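Local atomic coordinates of hypothetical protein TTHA1254 (Thermus thermophilus, PDB entry 2D4P), a protein that is of unknown function but belongs to the GNAT acetyltransferase clan and may transfer acyl groups. Residues E9-D12 with R13-L17; R29-A32 with R33-H36. All coordinates share one frame; numbering follows the deposited sequence.

How the contacts relate
Contact 1 (9-12 with 13-17) closes before contact 2 (29-32 with 33-36) opens, each within one continuous piece of chain. Contact 1 forms the start and body of helix 11-16, and contact 2 the last turns of helix 25-34 and the exit from it. The two helices follow each other between strand 2-4 and strand 38-42, as the first two helices of a GNAT fold do. The contact centres are about 15 Å apart and the nearest atoms about 7 Å, without touching. The helices themselves meet through Leu11 and Leu14 on Leu28, and both also pack on strand 45-56, so the pair covers part of the mixed sheet.

Contact 1 of 2, residues E9-D12 with R13-L17; sequences EDLD and RLNRL
Glu9 reaches Arg13 through a water: the water donates to Glu9 O (2.7 Å) and accepts from Arg13 N. The same carbonyl oxygen lies at the edge of the Arg13 guanidinium, near its plane. Asp10 holds that arginine directly, in a salt bridge from OD1 to Arg13 NH1 at 3.3 Å. The two side chains cross obliquely with carboxylate and guanidinium planes 81° apart. The extended Arg13 chain from CG to NE carries its CD past the same OD1. Asp10 OD2 turns instead to a salt bridge with Arg4, so the carboxylate sits between two arginines and its negative charge is probably stabilised. Asp10 O takes Leu14 N at 3.0 Å with a nearly straight N-H. Leu11 O is gripped twice by Asn15, by N and by ND2, each at 3.0 Å; ND2 comes from above the carbonyl plane, 52° out of it. Leu11 has CG anti to its own N (chi1 -177°), which sets CD1 alongside Asn15, 3.4 Å from ND2, while Asn15 OD1 accepts from Val23 N. Asp12 O then receives Arg16 N at 2.8 Å, and the upper part of the Arg16 chain brushes that oxygen. These successive i to i+4 bonds, after a 3-10 lead-in, are those of a short alpha-helix, here the first one after the opening strand of a GNAT fold.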
loop_
_atom_site.group_PDB
_atom_site.type_symbol
_atom_site.label_atom_id
_atom_site.label_comp_id
_atom_site.label_asym_id
_atom_site.label_seq_id
_atom_site.Cartn_x
_atom_site.Cartn_y
_atom_site.Cartn_z
ATOM N N GLU A 9 7.926 13.979 8.865
ATOM C CA GLU A 9 8.243 15.110 8.003
ATOM C C GLU A 9 7.547 15.022 6.642
ATOM O O GLU A 9 7.418 16.029 5.939
ATOM C CB GLU A 9 9.765 15.210 7.813
ATOM C CG GLU A 9 10.524 15.746 9.034
ATOM C CD GLU A 9 10.629 14.768 10.226
ATOM O OE1 GLU A 9 10.560 13.520 10.046
ATOM O OE2 GLU A 9 10.785 15.260 11.378
ATOM N N ASP A 10 7.094 13.815 6.294
ATOM C CA ASP A 10 6.435 13.535 5.033
ATOM C C ASP A 10 4.918 13.644 5.068
ATOM O O ASP A 10 4.250 13.329 4.087
ATOM C CB ASP A 10 6.775 12.114 4.609
ATOM C CG ASP A 10 8.223 11.944 4.265
ATOM O OD1 ASP A 10 8.786 12.785 3.519
ATOM O OD2 ASP A 10 8.882 10.987 4.685
ATOM N N LEU A 11 4.363 14.082 6.185
ATOM C CA LEU A 11 2.910 14.161 6.294
ATOM C C LEU A 11 2.245 14.953 5.120
ATOM O O LEU A 11 1.327 14.452 4.469
ATOM C CB LEU A 11 2.529 14.703 7.678
ATOM C CG LEU A 11 1.037 14.772 7.989
ATOM C CD1 LEU A 11 0.388 13.411 7.936
ATOM C CD2 LEU A 11 0.851 15.436 9.349
ATOM N N ASP A 12 2.744 16.153 4.816
ATOM C CA ASP A 12 2.240 16.939 3.683
ATOM C C ASP A 12 2.348 16.265 2.319
ATOM O O ASP A 12 1.426 16.349 1.520
ATOM C CB ASP A 12 2.947 18.298 3.633
ATOM C CG ASP A 12 2.540 19.193 4.768
ATOM O OD1 ASP A 12 1.549 18.857 5.429
ATOM O OD2 ASP A 12 3.129 20.265 5.051
ATOM N N ARG A 13 3.481 15.619 2.061
ATOM C CA ARG A 13 3.701 14.868 0.836
ATOM C C ARG A 13 2.674 13.758 0.692
ATOM O O ARG A 13 2.121 13.569 -0.391
ATOM C CB ARG A 13 5.085 14.218 0.844
ATOM C CG ARG A 13 6.251 15.144 0.666
ATOM C CD ARG A 13 7.547 14.359 0.663
ATOM N NE ARG A 13 8.727 15.147 0.330
ATOM C CZ ARG A 13 9.446 15.818 1.204
ATOM N NH1 ARG A 13 9.099 15.852 2.488
ATOM N NH2 ARG A 13 10.515 16.492 0.781
ATOM N N LEU A 14 2.426 13.009 1.775
ATOM C CA LEU A 14 1.418 11.957 1.727
ATOM C C LEU A 14 0.051 12.545 1.391
ATOM O O LEU A 14 -0.655 12.025 0.553
ATOM C CB LEU A 14 1.330 11.196 3.043
ATOM C CG LEU A 14 2.532 10.311 3.405
ATOM C CD1 LEU A 14 2.183 9.513 4.681
ATOM C CD2 LEU A 14 2.841 9.374 2.298
ATOM N N ASN A 15 -0.282 13.653 2.031
ATOM C CA ASN A 15 -1.606 14.229 1.882
ATOM C C ASN A 15 -1.766 14.888 0.529
ATOM O O ASN A 15 -2.868 14.969 -0.006
ATOM C CB ASN A 15 -1.890 15.145 3.060
ATOM C CG ASN A 15 -2.355 14.366 4.261
ATOM O OD1 ASN A 15 -3.449 13.815 4.240
ATOM N ND2 ASN A 15 -1.518 14.264 5.290
ATOM N N ARG A 16 -0.661 15.307 -0.077
ATOM C CA ARG A 16 -0.720 15.776 -1.465
ATOM C C ARG A 16 -1.178 14.655 -2.410
ATOM O O ARG A 16 -1.741 14.932 -3.474
ATOM C CB ARG A 16 0.640 16.329 -1.924
ATOM C CG ARG A 16 0.818 17.808 -1.650
ATOM C CD ARG A 16 2.247 18.283 -1.905
ATOM N NE ARG A 16 2.542 18.260 -3.336
ATOM C CZ ARG A 16 3.762 18.357 -3.872
ATOM N NH1 ARG A 16 4.844 18.465 -3.092
ATOM N NH2 ARG A 16 3.893 18.329 -5.200
ATOM N N LEU A 17 -0.923 13.399 -2.025
ATOM C CA LEU A 17 -1.342 12.217 -2.779
ATOM C C LEU A 17 -2.655 11.591 -2.317
ATOM O O LEU A 17 -3.139 10.652 -2.942
ATOM C CB LEU A 17 -0.268 11.124 -2.680
ATOM C CG LEU A 17 1.090 11.503 -3.268
ATOM C CD1 LEU A 17 2.187 10.675 -2.609
ATOM C CD2 LEU A 17 1.083 11.375 -4.790
HETATM O O HOH W 1 5.942 16.467 3.751
#

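Contact 2 of 2, residues R29-A32 with R33-H36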
loop_
_atom_site.group_PDB
_atom_site.type_symbol
_atom_site.label_atom_id
_atom_site.label_comp_id
_atom_site.label_asym_id
_atom_site.label_seq_id
_atom_site.Cartn_x
_atom_site.Cartn_y
_atom_site.Cartn_z
ATOM N N ARG A 29 2.242 7.627 11.643
ATOM C CA ARG A 29 3.115 7.052 12.664
ATOM C C ARG A 29 2.985 5.531 12.778
ATOM O O ARG A 29 3.987 4.809 12.846
ATOM C CB ARG A 29 2.845 7.702 14.024
ATOM C CG ARG A 29 3.476 9.061 14.193
ATOM C CD ARG A 29 2.999 9.789 15.442
ATOM N NE ARG A 29 3.666 11.078 15.582
ATOM C CZ ARG A 29 3.424 11.949 16.565
ATOM N NH1 ARG A 29 2.502 11.694 17.480
ATOM N NH2 ARG A 29 4.095 13.091 16.615
ATOM N N PHE A 30 1.754 5.055 12.778
ATOM C CA PHE A 30 1.470 3.635 12.817
ATOM C C PHE A 30 2.031 2.907 11.602
ATOM O O PHE A 30 2.714 1.887 11.728
ATOM C CB PHE A 30 -0.026 3.430 12.886
ATOM C CG PHE A 30 -0.437 2.001 12.795
ATOM C CD1 PHE A 30 -0.837 1.439 11.580
ATOM C CD2 PHE A 30 -0.431 1.205 13.926
ATOM C CE1 PHE A 30 -1.233 0.112 11.508
ATOM C CE2 PHE A 30 -0.842 -0.145 13.848
ATOM C CZ PHE A 30 -1.224 -0.676 12.631
ATOM N N PHE A 31 1.746 3.421 10.416
ATOM C CA PHE A 31 2.235 2.781 9.196
ATOM C C PHE A 31 3.754 2.890 9.027
ATOM O O PHE A 31 4.385 1.992 8.488
ATOM C CB PHE A 31 1.445 3.228 7.958
ATOM C CG PHE A 31 0.054 2.622 7.906
ATOM C CD1 PHE A 31 -0.119 1.245 7.666
ATOM C CD2 PHE A 31 -1.076 3.393 8.117
ATOM C CE1 PHE A 31 -1.368 0.697 7.642
ATOM C CE2 PHE A 31 -2.353 2.820 8.107
ATOM C CZ PHE A 31 -2.500 1.470 7.881
ATOM N N ALA A 32 4.360 3.977 9.523
ATOM C CA ALA A 32 5.820 4.078 9.522
ATOM C C ALA A 32 6.443 2.960 10.361
ATOM O O ALA A 32 7.529 2.503 10.039
ATOM C CB ALA A 32 6.288 5.442 10.045
ATOM N N ARG A 33 5.767 2.541 11.421
ATOM C CA ARG A 33 6.306 1.535 12.350
ATOM C C ARG A 33 6.184 0.109 11.777
ATOM O O ARG A 33 6.869 -0.785 12.264
ATOM C CB ARG A 33 5.580 1.569 13.715
ATOM C CG ARG A 33 6.054 2.618 14.737
ATOM C CD ARG A 33 5.327 2.492 16.087
ATOM N NE ARG A 33 4.115 3.344 16.174
ATOM C CZ ARG A 33 2.843 2.918 16.288
ATOM N NH1 ARG A 33 2.524 1.615 16.308
ATOM N NH2 ARG A 33 1.867 3.827 16.361
ATOM N N THR A 34 5.352 -0.117 10.760
ATOM C CA THR A 34 5.108 -1.506 10.289
ATOM C C THR A 34 6.311 -2.126 9.637
ATOM O O THR A 34 6.489 -3.349 9.684
ATOM C CB THR A 34 3.957 -1.615 9.270
ATOM O OG1 THR A 34 4.246 -0.788 8.134
ATOM C CG2 THR A 34 2.620 -1.117 9.834
ATOM N N GLY A 35 7.126 -1.295 8.997
ATOM C CA GLY A 35 8.172 -1.761 8.082
ATOM C C GLY A 35 7.698 -2.244 6.721
ATOM O O GLY A 35 8.473 -2.781 5.963
ATOM N N HIS A 36 6.424 -2.019 6.412
ATOM C CA HIS A 36 5.784 -2.452 5.177
ATOM C C HIS A 36 5.194 -1.309 4.346
ATOM O O HIS A 36 4.607 -1.550 3.306
ATOM C CB HIS A 36 4.687 -3.479 5.491
ATOM C CG HIS A 36 5.209 -4.727 6.140
ATOM N ND1 HIS A 36 6.146 -5.535 5.523
ATOM C CD2 HIS A 36 4.988 -5.264 7.363
ATOM C CE1 HIS A 36 6.433 -6.546 6.327
ATOM N NE2 HIS A 36 5.759 -6.396 7.457
HETATM O O HOH W 2 6.838 0.998 7.296
#
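Arg33 bends back at chi3 (-92°) and lays one face of its guanidinium over Phe30 CA, which stands 3.6 Å above the plane and toward its rim. The Phe30 ring crosses the arginine side chain at about a right angle. Ring and guanidinium planes are 84° apart, and Arg33 NH1 comes within 3.8 Å of Phe30 CD2 from an oblique direction. Phe30 CD1 also stands over the centre of the buried Phe31 ring, which packs on Leu51 and Phe6. Thr34 takes chi1 58°, with OG1 between its backbone N and carbonyl carbon; this rotamer places OG1 2.8 Å from Phe31 O and turns CG2 to Phe30 O. OG1 accepts from His36 N, two residues on, at 3.0 Å, an ST turn, and also meets Ala52 and Ser37. An alanine at Thr34 would remove OG1 and is likely to leave the His36 amide without this acceptor and the turn without its bridge. Arg33 N still reaches Arg29 O at 3.2 Å, whereas Gly35 N lies 4.3 Å from Phe31 O. Thr34 N donates to Phe31 O at 3.2 Å, from well above the carbonyl plane, and a water lies 2.9 Å from Phe31 O and accepts weakly from Gly35 N. Backbone pairing thins out as Gly35 takes positive phi and the helix ends; the threonine hydroxyl and the water close to Phe31 O probably make up for part of it.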